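Local coordinates for protein DegT/DnrJ/EryC1/StrS aminotransferase (Brucella abortus 2308, PDB 4QGR) that binds pyridoxal 5'-phosphate and probably acts as an aminotransferase, at residues V85-F90 with P106-V111; Y116-E121 with K139-V144; K279-V284 with V373-H378. All coordinates share one frame; numbering follows the deposited sequence.

Contacts 1 and 2 belong to one piece of the fold: strands 83-88 and 137-141 are neighbours in the central sheet, and strand 105-109 lies beyond the first of them. Their centres are 7 Å apart, and the backbones join directly, Phe-86 N lying 2.9 Å from Ala-140 O. Both approach the cofactor. The side chain of Val-144 in contact 2 is about 4 Å from the bound pyridoxal phosphate, whereas that of Pro-88 in contact 1 is about 8 Å from it. Contact 3 lies away from the annotated sites and ties the end of helix 364-377 to the loop after helix 247-278. Its centre is about 30 Å from that of contact 2, though their nearest atoms come within about 4 Å without touching.

Contact 1: residues V85-F90 with P106-V111; sequences VFVPSF and PVFVDV
Val-87 and Phe-108 sit beside each other on adjacent parallel strands, 83-88 and 105-109, with their side chains on the same face of the sheet. With helix 94-101 these strands make a beta-alpha-beta unit in the central sheet of this PLP-binding protein. Three backbone hydrogen bonds join them: Val-107 N to Val-85 O, Val-87 N to Val-107 O and Val-109 N to Val-87 O, the last 2.9 Å long.

The Phe-108 side chain is the one to follow. Its CB lies 4.2 Å from Ser-89 CB, and CG stays close to that same methylene. CD1 meets Ser-89 CA and Pro-88 O, both at 3.6 Å. At CE1 the neighbours are Val-87 CG2 and again Pro-88 O, both at 3.8 Å. That oxygen lies in the plane of the ring at its edge, where the C-H groups point, and it is buried with no polar partner in the model. Beyond the pair, Ala-96 of helix 94-101 packs against both Val-87 and Phe-108.

On the other face of the sheet, Phe-86 and Val-107 run side by side in the same direction, with CD2 of the ring 3.6 Å from Val-107 CB; helix 120-133 packs onto Phe-86 there.

Past the strand ends, the chains stay together through Val-111, whose CG2 meets Phe-90 CB at 3.9 Å, and through one water. This water accepts from Phe-90 N and donates to Val-109 O, 2.7 Å away.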
loop_
_atom_site.group_PDB
_atom_site.type_symbol
_atom_site.label_atom_id
_atom_site.label_comp_id
_atom_site.label_asym_id
_atom_site.label_seq_id
_atom_site.Cartn_x
_atom_site.Cartn_y
_atom_site.Cartn_z
ATOM N N VAL A 85 -17.067 -13.577 7.223
ATOM C CA VAL A 85 -16.165 -12.992 8.260
ATOM C C VAL A 85 -16.982 -12.005 9.097
ATOM O O VAL A 85 -17.667 -11.092 8.557
ATOM C CB VAL A 85 -14.938 -12.290 7.650
ATOM C CG1 VAL A 85 -14.071 -11.659 8.729
ATOM C CG2 VAL A 85 -14.123 -13.206 6.747
ATOM N N PHE A 86 -16.964 -12.192 10.415
ATOM C CA PHE A 86 -17.825 -11.440 11.354
ATOM C C PHE A 86 -17.081 -10.231 11.872
ATOM O O PHE A 86 -15.965 -10.382 12.383
ATOM C CB PHE A 86 -18.286 -12.388 12.502
ATOM C CG PHE A 86 -19.039 -13.557 11.972
ATOM C CD1 PHE A 86 -18.344 -14.672 11.474
ATOM C CD2 PHE A 86 -20.401 -13.472 11.754
ATOM C CE1 PHE A 86 -18.989 -15.707 10.898
ATOM C CE2 PHE A 86 -21.078 -14.532 11.191
ATOM C CZ PHE A 86 -20.389 -15.644 10.741
ATOM N N VAL A 87 -17.669 -9.049 11.661
ATOM C CA VAL A 87 -17.022 -7.745 11.930
ATOM C C VAL A 87 -18.017 -6.780 12.559
ATOM O O VAL A 87 -19.256 -6.922 12.383
ATOM C CB VAL A 87 -16.409 -7.134 10.629
ATOM C CG1 VAL A 87 -15.517 -8.161 9.960
ATOM C CG2 VAL A 87 -17.479 -6.710 9.631
ATOM N N PRO A 88 -17.500 -5.782 13.310
ATOM C CA PRO A 88 -18.423 -4.723 13.709
ATOM C C PRO A 88 -18.798 -3.824 12.541
ATOM O O PRO A 88 -18.089 -3.754 11.544
ATOM C CB PRO A 88 -17.616 -3.921 14.744
ATOM C CG PRO A 88 -16.338 -4.648 14.943
ATOM C CD PRO A 88 -16.121 -5.498 13.746
ATOM N N SER A 89 -19.974 -3.210 12.645
ATOM C CA SER A 89 -20.363 -2.115 11.759
ATOM C C SER A 89 -19.864 -0.765 12.313
ATOM O O SER A 89 -19.604 0.166 11.536
ATOM C CB SER A 89 -21.889 -2.118 11.632
ATOM O OG SER A 89 -22.352 -0.974 10.944
ATOM N N PHE A 90 -19.766 -0.635 13.639
ATOM C CA PHE A 90 -19.259 0.585 14.252
ATOM C C PHE A 90 -17.738 0.548 14.322
ATOM O O PHE A 90 -17.176 0.180 15.345
ATOM C CB PHE A 90 -19.879 0.768 15.648
ATOM C CG PHE A 90 -19.853 2.177 16.134
ATOM C CD1 PHE A 90 -20.705 3.104 15.585
ATOM C CD2 PHE A 90 -18.951 2.574 17.134
ATOM C CE1 PHE A 90 -20.690 4.416 15.997
ATOM C CE2 PHE A 90 -18.917 3.887 17.565
ATOM C CZ PHE A 90 -19.783 4.811 16.992
ATOM N N PRO A 106 -18.582 -9.830 4.568
ATOM C CA PRO A 106 -18.709 -9.465 5.965
ATOM C C PRO A 106 -20.107 -9.738 6.478
ATOM O O PRO A 106 -21.101 -9.712 5.713
ATOM C CB PRO A 106 -18.403 -7.965 5.974
ATOM C CG PRO A 106 -18.837 -7.497 4.614
ATOM C CD PRO A 106 -18.556 -8.660 3.675
ATOM N N VAL A 107 -20.185 -10.121 7.745
ATOM C CA VAL A 107 -21.465 -10.229 8.440
ATOM C C VAL A 107 -21.357 -9.295 9.627
ATOM O O VAL A 107 -20.449 -9.450 10.466
ATOM C CB VAL A 107 -21.776 -11.674 8.913
ATOM C CG1 VAL A 107 -23.104 -11.684 9.646
ATOM C CG2 VAL A 107 -21.710 -12.656 7.755
ATOM N N PHE A 108 -22.237 -8.298 9.696
ATOM C CA PHE A 108 -22.140 -7.242 10.704
ATOM C C PHE A 108 -22.753 -7.523 12.070
ATOM O O PHE A 108 -23.857 -8.001 12.166
ATOM C CB PHE A 108 -22.738 -5.935 10.172
ATOM C CG PHE A 108 -21.953 -5.314 9.045
ATOM C CD1 PHE A 108 -20.708 -4.757 9.265
ATOM C CD2 PHE A 108 -22.525 -5.194 7.786
ATOM C CE1 PHE A 108 -19.992 -4.173 8.237
ATOM C CE2 PHE A 108 -21.834 -4.576 6.760
ATOM C CZ PHE A 108 -20.556 -4.059 6.997
ATOM N N VAL A 109 -21.986 -7.274 13.129
ATOM C CA VAL A 109 -22.394 -7.534 14.488
ATOM C C VAL A 109 -22.453 -6.204 15.218
ATOM O O VAL A 109 -21.638 -5.325 14.969
ATOM C CB VAL A 109 -21.392 -8.491 15.165
ATOM C CG1 VAL A 109 -21.879 -8.832 16.590
ATOM C CG2 VAL A 109 -21.233 -9.719 14.305
ATOM N N ASP A 110 -23.384 -6.031 16.135
ATOM C CA ASP A 110 -23.516 -4.768 16.854
ATOM C C ASP A 110 -22.395 -4.666 17.877
ATOM O O ASP A 110 -21.648 -5.637 18.132
ATOM C CB ASP A 110 -24.855 -4.684 17.597
ATOM C CG ASP A 110 -25.403 -3.268 17.702
ATOM O OD1 ASP A 110 -24.737 -2.301 17.294
ATOM O OD2 ASP A 110 -26.566 -3.160 18.169
ATOM N N VAL A 111 -22.295 -3.477 18.475
ATOM C CA VAL A 111 -21.364 -3.245 19.552
ATOM C C VAL A 111 -22.097 -3.018 20.855
ATOM O O VAL A 111 -23.282 -2.643 20.907
ATOM C CB VAL A 111 -20.406 -2.058 19.263
ATOM C CG1 VAL A 111 -19.572 -2.373 18.055
ATOM C CG2 VAL A 111 -21.196 -0.770 18.961
HETATM O O HOH W 1 -21.147 -2.684 15.108
#

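Contact 2: residues Y116-E121 with K139-V144; sequences YNMNVE and KAIIPV
Met-118 and Ile-141 set their side chains at about a right angle, the thioether passing across the CG2 branch of the isoleucine. SD of Met-118 lies 3.8 Å from Ile-141 CG2, and CE is 4.0 Å from the same methyl. Met-118 CG is anti to the backbone N (chi1 -178°) and SD continues extended (chi2 174°), which carries the sulfur out to Ile-141; the chain then bends at chi3, -70°, and brings CE to within 3.9 Å of Ile-142 O.

Asn-117 meets the other end of 139-144. Its OD1 comes 2.9 Å from Val-144 O, two acceptors side by side with no bond between them. OD1 is satisfied by a hydrogen bond from Leu-146 N, while ND2 gives one to Leu-149 O that helps fix the amide's orientation. A water bridges the backbones, accepting from Met-118 N at 2.9 Å and from Val-144 N at 3.1 Å.

Val-144 touches the bound cofactor, so this end of the contact borders the pocket. Met-118 and Val-144 both pack on Pro-88 of strand 83-88, Pro-143 rests on Tyr-153 of helix 153-163, and Asn-119 caps the start of helix 120-133, which leads on to strand 137-141.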
loop_
_atom_site.group_PDB
_atom_site.type_symbol
_atom_site.label_atom_id
_atom_site.label_comp_id
_atom_site.label_asym_id
_atom_site.label_seq_id
_atom_site.Cartn_x
_atom_site.Cartn_y
_atom_site.Cartn_z
ATOM N N TYR A 116 -18.287 0.066 23.157
ATOM C CA TYR A 116 -18.295 0.284 21.711
ATOM C C TYR A 116 -17.583 -0.813 20.933
ATOM O O TYR A 116 -17.245 -0.640 19.744
ATOM C CB TYR A 116 -17.697 1.660 21.351
ATOM C CG TYR A 116 -18.252 2.798 22.155
ATOM C CD1 TYR A 116 -19.622 2.939 22.345
ATOM C CD2 TYR A 116 -17.408 3.749 22.755
ATOM C CE1 TYR A 116 -20.143 3.997 23.068
ATOM C CE2 TYR A 116 -17.933 4.810 23.468
ATOM C CZ TYR A 116 -19.309 4.926 23.621
ATOM O OH TYR A 116 -19.861 5.957 24.360
ATOM N N ASN A 117 -17.384 -1.954 21.594
ATOM C CA ASN A 117 -16.728 -3.103 20.999
ATOM C C ASN A 117 -17.711 -4.275 20.746
ATOM O O ASN A 117 -18.780 -4.339 21.351
ATOM C CB ASN A 117 -15.537 -3.532 21.879
ATOM C CG ASN A 117 -14.351 -2.600 21.737
ATOM O OD1 ASN A 117 -14.168 -1.990 20.680
ATOM N ND2 ASN A 117 -13.489 -2.553 22.740
ATOM N N MET A 118 -17.326 -5.171 19.856
ATOM C CA MET A 118 -18.207 -6.264 19.351
ATOM C C MET A 118 -18.971 -6.967 20.472
ATOM O O MET A 118 -18.387 -7.463 21.429
ATOM C CB MET A 118 -17.357 -7.296 18.598
ATOM C CG MET A 118 -18.172 -8.448 17.978
ATOM S SD MET A 118 -17.225 -9.572 16.954
ATOM C CE MET A 118 -16.828 -8.579 15.512
ATOM N N ASN A 119 -20.286 -7.072 20.287
ATOM C CA ASN A 119 -21.199 -7.724 21.206
ATOM C C ASN A 119 -21.028 -9.249 21.043
ATOM O O ASN A 119 -21.239 -9.821 19.958
ATOM C CB ASN A 119 -22.655 -7.301 20.871
ATOM C CG ASN A 119 -23.709 -8.016 21.704
ATOM O OD1 ASN A 119 -23.629 -9.206 21.937
ATOM N ND2 ASN A 119 -24.756 -7.301 22.063
ATOM N N VAL A 120 -20.620 -9.893 22.112
ATOM C CA VAL A 120 -20.254 -11.297 22.035
ATOM C C VAL A 120 -21.455 -12.222 21.839
ATOM O O VAL A 120 -21.375 -13.219 21.087
ATOM C CB VAL A 120 -19.474 -11.659 23.292
ATOM C CG1 VAL A 120 -19.371 -13.171 23.448
ATOM C CG2 VAL A 120 -18.128 -10.937 23.209
ATOM N N GLU A 121 -22.550 -11.943 22.545
ATOM C CA GLU A 121 -23.727 -12.794 22.433
ATOM C C GLU A 121 -24.265 -12.757 21.022
ATOM O O GLU A 121 -24.697 -13.796 20.466
ATOM C CB GLU A 121 -24.838 -12.363 23.387
ATOM C CG GLU A 121 -24.585 -12.716 24.843
ATOM C CD GLU A 121 -23.681 -11.748 25.589
ATOM O OE1 GLU A 121 -23.318 -10.656 25.062
ATOM O OE2 GLU A 121 -23.314 -12.116 26.740
ATOM N N LYS A 139 -15.681 -18.359 8.583
ATOM C CA LYS A 139 -14.226 -18.564 8.598
ATOM C C LYS A 139 -13.454 -17.733 9.609
ATOM O O LYS A 139 -12.449 -18.205 10.133
ATOM C CB LYS A 139 -13.631 -18.302 7.225
ATOM C CG LYS A 139 -13.922 -19.387 6.223
ATOM C CD LYS A 139 -13.114 -20.642 6.490
ATOM C CE LYS A 139 -13.270 -21.542 5.279
ATOM N NZ LYS A 139 -12.311 -22.681 5.281
ATOM N N ALA A 140 -13.876 -16.512 9.844
ATOM C CA ALA A 140 -13.099 -15.598 10.680
ATOM C C ALA A 140 -13.926 -14.569 11.409
ATOM O O ALA A 140 -15.068 -14.285 11.054
ATOM C CB ALA A 140 -12.046 -14.894 9.828
ATOM N N ILE A 141 -13.307 -13.988 12.431
ATOM C CA ILE A 141 -13.864 -12.871 13.222
ATOM C C ILE A 141 -12.806 -11.805 13.283
ATOM O O ILE A 141 -11.617 -12.119 13.501
ATOM C CB ILE A 141 -14.211 -13.282 14.676
ATOM C CG1 ILE A 141 -14.993 -14.585 14.650
ATOM C CG2 ILE A 141 -14.950 -12.139 15.381
ATOM C CD1 ILE A 141 -15.044 -15.345 15.953
ATOM N N ILE A 142 -13.210 -10.549 13.058
ATOM C CA ILE A 142 -12.308 -9.404 13.204
ATOM C C ILE A 142 -12.864 -8.445 14.252
ATOM O O ILE A 142 -13.484 -7.427 13.919
ATOM C CB ILE A 142 -11.983 -8.642 11.894
ATOM C CG1 ILE A 142 -11.628 -9.601 10.769
ATOM C CG2 ILE A 142 -10.863 -7.616 12.129
ATOM C CD1 ILE A 142 -11.293 -8.953 9.422
ATOM N N PRO A 143 -12.596 -8.762 15.526
ATOM C CA PRO A 143 -12.924 -7.792 16.544
ATOM C C PRO A 143 -12.038 -6.557 16.404
ATOM O O PRO A 143 -10.877 -6.663 15.955
ATOM C CB PRO A 143 -12.630 -8.528 17.859
ATOM C CG PRO A 143 -12.390 -9.944 17.491
ATOM C CD PRO A 143 -11.849 -9.887 16.079
ATOM N N VAL A 144 -12.578 -5.406 16.816
ATOM C CA VAL A 144 -11.825 -4.143 16.815
ATOM C C VAL A 144 -11.634 -3.663 18.229
ATOM O O VAL A 144 -12.560 -3.728 19.042
ATOM C CB VAL A 144 -12.566 -3.065 15.996
ATOM C CG1 VAL A 144 -11.808 -1.763 16.016
ATOM C CG2 VAL A 144 -12.782 -3.559 14.560
HETATM O O HOH W 2 -15.120 -4.288 18.167
#

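Contact 3: residues K279-V284 with V373-H378; sequences KDVVKV and VIRGFH
Asp-280 OD1 accepts a hydrogen bond from Arg-375 NH1 at 2.8 Å, one half of a two-point salt bridge; the other half runs from NH2 to OD2 at 3.1 Å. The guanidinium meets the carboxylate end-on through its two terminal nitrogens, and each oxygen uses its syn lone pair. The two planes are nearly coplanar, 16° apart, and each N-H points closely at its oxygen. The arginine chain bends at chi3, 69°, which places NE, while NH1 also makes a weak hydrogen bond to Ala-277 O near the end of helix 247-278. The pairing fixes how the guanidinium is rotated, and Val-281 CG1 lies above one of its faces, offset toward the rim.

Val-281 also packs its CB against His-378 CB at 3.9 Å, and its carbonyl oxygen stands over one face of the imidazole, offset toward the rim and 3.7 Å from CD2. Phe-377 CD2 lies over the centre of the opposite face, which holds the ring between two neighbours. The Val-282 and His-378 side chains cross at about a right angle, Val-282 CG1 reaching His-378 NE2 at 3.5 Å; NE2 itself is hydrogen-bonded to Ser-302 OG.

Helix 364-377 ends here against the loop that follows helix 247-278. Ile-374 packs on Leu-278 of that long helix and on Leu-312 of helix 305-314, and Val-282 rests on Ile-300 of strand 298-301.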
loop_
_atom_site.group_PDB
_atom_site.type_symbol
_atom_site.label_atom_id
_atom_site.label_comp_id
_atom_site.label_asym_id
_atom_site.label_seq_id
_atom_site.Cartn_x
_atom_site.Cartn_y
_atom_site.Cartn_z
ATOM N N LYS A 279 -18.401 12.825 34.437
ATOM C CA LYS A 279 -19.306 11.705 34.563
ATOM C C LYS A 279 -20.742 12.061 34.970
ATOM O O LYS A 279 -21.668 11.300 34.667
ATOM C CB LYS A 279 -18.748 10.670 35.551
ATOM C CG LYS A 279 -18.619 11.150 36.964
ATOM C CD LYS A 279 -17.894 10.096 37.789
ATOM C CE LYS A 279 -17.573 10.634 39.175
ATOM N NZ LYS A 279 -16.836 9.600 39.959
ATOM N N ASP A 280 -20.925 13.189 35.631
ATOM C CA ASP A 280 -22.264 13.608 36.034
ATOM C C ASP A 280 -23.055 14.412 35.007
ATOM O O ASP A 280 -24.240 14.669 35.228
ATOM C CB ASP A 280 -22.195 14.405 37.342
ATOM C CG ASP A 280 -21.386 15.673 37.223
ATOM O OD1 ASP A 280 -20.320 15.726 36.533
ATOM O OD2 ASP A 280 -21.796 16.658 37.834
ATOM N N VAL A 281 -22.422 14.855 33.919
ATOM C CA VAL A 281 -23.117 15.617 32.883
ATOM C C VAL A 281 -23.149 14.910 31.512
ATOM O O VAL A 281 -23.993 15.229 30.686
ATOM C CB VAL A 281 -22.526 17.032 32.692
ATOM C CG1 VAL A 281 -22.825 17.915 33.889
ATOM C CG2 VAL A 281 -21.023 16.991 32.413
ATOM N N VAL A 282 -22.217 13.988 31.253
ATOM C CA VAL A 282 -22.233 13.211 30.030
ATOM C C VAL A 282 -21.835 11.769 30.345
ATOM O O VAL A 282 -21.364 11.481 31.429
ATOM C CB VAL A 282 -21.272 13.763 28.940
ATOM C CG1 VAL A 282 -21.750 15.115 28.425
ATOM C CG2 VAL A 282 -19.834 13.827 29.418
ATOM N N LYS A 283 -22.015 10.884 29.375
ATOM C CA LYS A 283 -21.629 9.511 29.539
ATOM C C LYS A 283 -20.162 9.381 29.178
ATOM O O LYS A 283 -19.763 9.726 28.077
ATOM C CB LYS A 283 -22.520 8.623 28.686
ATOM C CG LYS A 283 -22.235 7.141 28.761
ATOM C CD LYS A 283 -23.437 6.359 28.216
ATOM C CE LYS A 283 -23.296 4.863 28.395
ATOM N NZ LYS A 283 -22.025 4.412 27.811
ATOM N N VAL A 284 -19.366 8.887 30.117
ATOM C CA VAL A 284 -17.916 8.863 29.953
ATOM C C VAL A 284 -17.433 7.426 29.701
ATOM O O VAL A 284 -18.061 6.462 30.128
ATOM C CB VAL A 284 -17.147 9.507 31.142
ATOM C CG1 VAL A 284 -17.517 10.977 31.312
ATOM C CG2 VAL A 284 -17.372 8.756 32.444
ATOM N N VAL A 373 -16.480 24.049 29.498
ATOM C CA VAL A 373 -17.449 24.352 28.468
ATOM C C VAL A 373 -18.515 23.278 28.455
ATOM O O VAL A 373 -19.715 23.587 28.316
ATOM C CB VAL A 373 -16.771 24.496 27.080
ATOM C CG1 VAL A 373 -17.815 24.638 25.980
ATOM C CG2 VAL A 373 -15.836 25.685 27.065
ATOM N N ILE A 374 -18.097 22.016 28.627
ATOM C CA ILE A 374 -19.034 20.909 28.605
ATOM C C ILE A 374 -20.003 21.004 29.808
ATOM O O ILE A 374 -21.221 20.878 29.645
ATOM C CB ILE A 374 -18.303 19.545 28.574
ATOM C CG1 ILE A 374 -17.493 19.420 27.278
ATOM C CG2 ILE A 374 -19.296 18.382 28.696
ATOM C CD1 ILE A 374 -16.581 18.221 27.205
ATOM N N ARG A 375 -19.462 21.248 30.994
ATOM C CA ARG A 375 -20.272 21.369 32.203
ATOM C C ARG A 375 -21.249 22.561 32.071
ATOM O O ARG A 375 -22.444 22.465 32.406
ATOM C CB ARG A 375 -19.373 21.539 33.434
ATOM C CG ARG A 375 -18.521 20.307 33.754
ATOM C CD ARG A 375 -17.800 20.456 35.082
ATOM N NE ARG A 375 -18.803 20.419 36.141
ATOM C CZ ARG A 375 -19.363 19.302 36.596
ATOM N NH1 ARG A 375 -18.995 18.109 36.132
ATOM N NH2 ARG A 375 -20.300 19.366 37.513
ATOM N N GLY A 376 -20.737 23.669 31.531
ATOM C CA GLY A 376 -21.534 24.872 31.347
ATOM C C GLY A 376 -22.672 24.640 30.377
ATOM O O GLY A 376 -23.787 25.086 30.615
ATOM N N PHE A 377 -22.393 23.950 29.267
ATOM C CA PHE A 377 -23.420 23.580 28.302
ATOM C C PHE A 377 -24.555 22.827 28.967
ATOM O O PHE A 377 -25.718 23.040 28.628
ATOM C CB PHE A 377 -22.842 22.691 27.177
ATOM C CG PHE A 377 -23.852 22.333 26.109
ATOM C CD1 PHE A 377 -24.228 23.265 25.142
ATOM C CD2 PHE A 377 -24.446 21.077 26.086
ATOM C CE1 PHE A 377 -25.162 22.936 24.179
ATOM C CE2 PHE A 377 -25.375 20.739 25.106
ATOM C CZ PHE A 377 -25.737 21.678 24.160
ATOM N N HIS A 378 -24.217 21.938 29.912
ATOM C CA HIS A 378 -25.196 21.117 30.576
ATOM C C HIS A 378 -25.737 21.751 31.872
ATOM O O HIS A 378 -26.280 21.072 32.725
ATOM C CB HIS A 378 -24.613 19.716 30.798
ATOM C CG HIS A 378 -24.541 18.915 29.544
ATOM N ND1 HIS A 378 -25.665 18.590 28.818
ATOM C CD2 HIS A 378 -23.490 18.390 28.871
ATOM C CE1 HIS A 378 -25.311 17.902 27.750
ATOM N NE2 HIS A 378 -23.998 17.755 27.765
#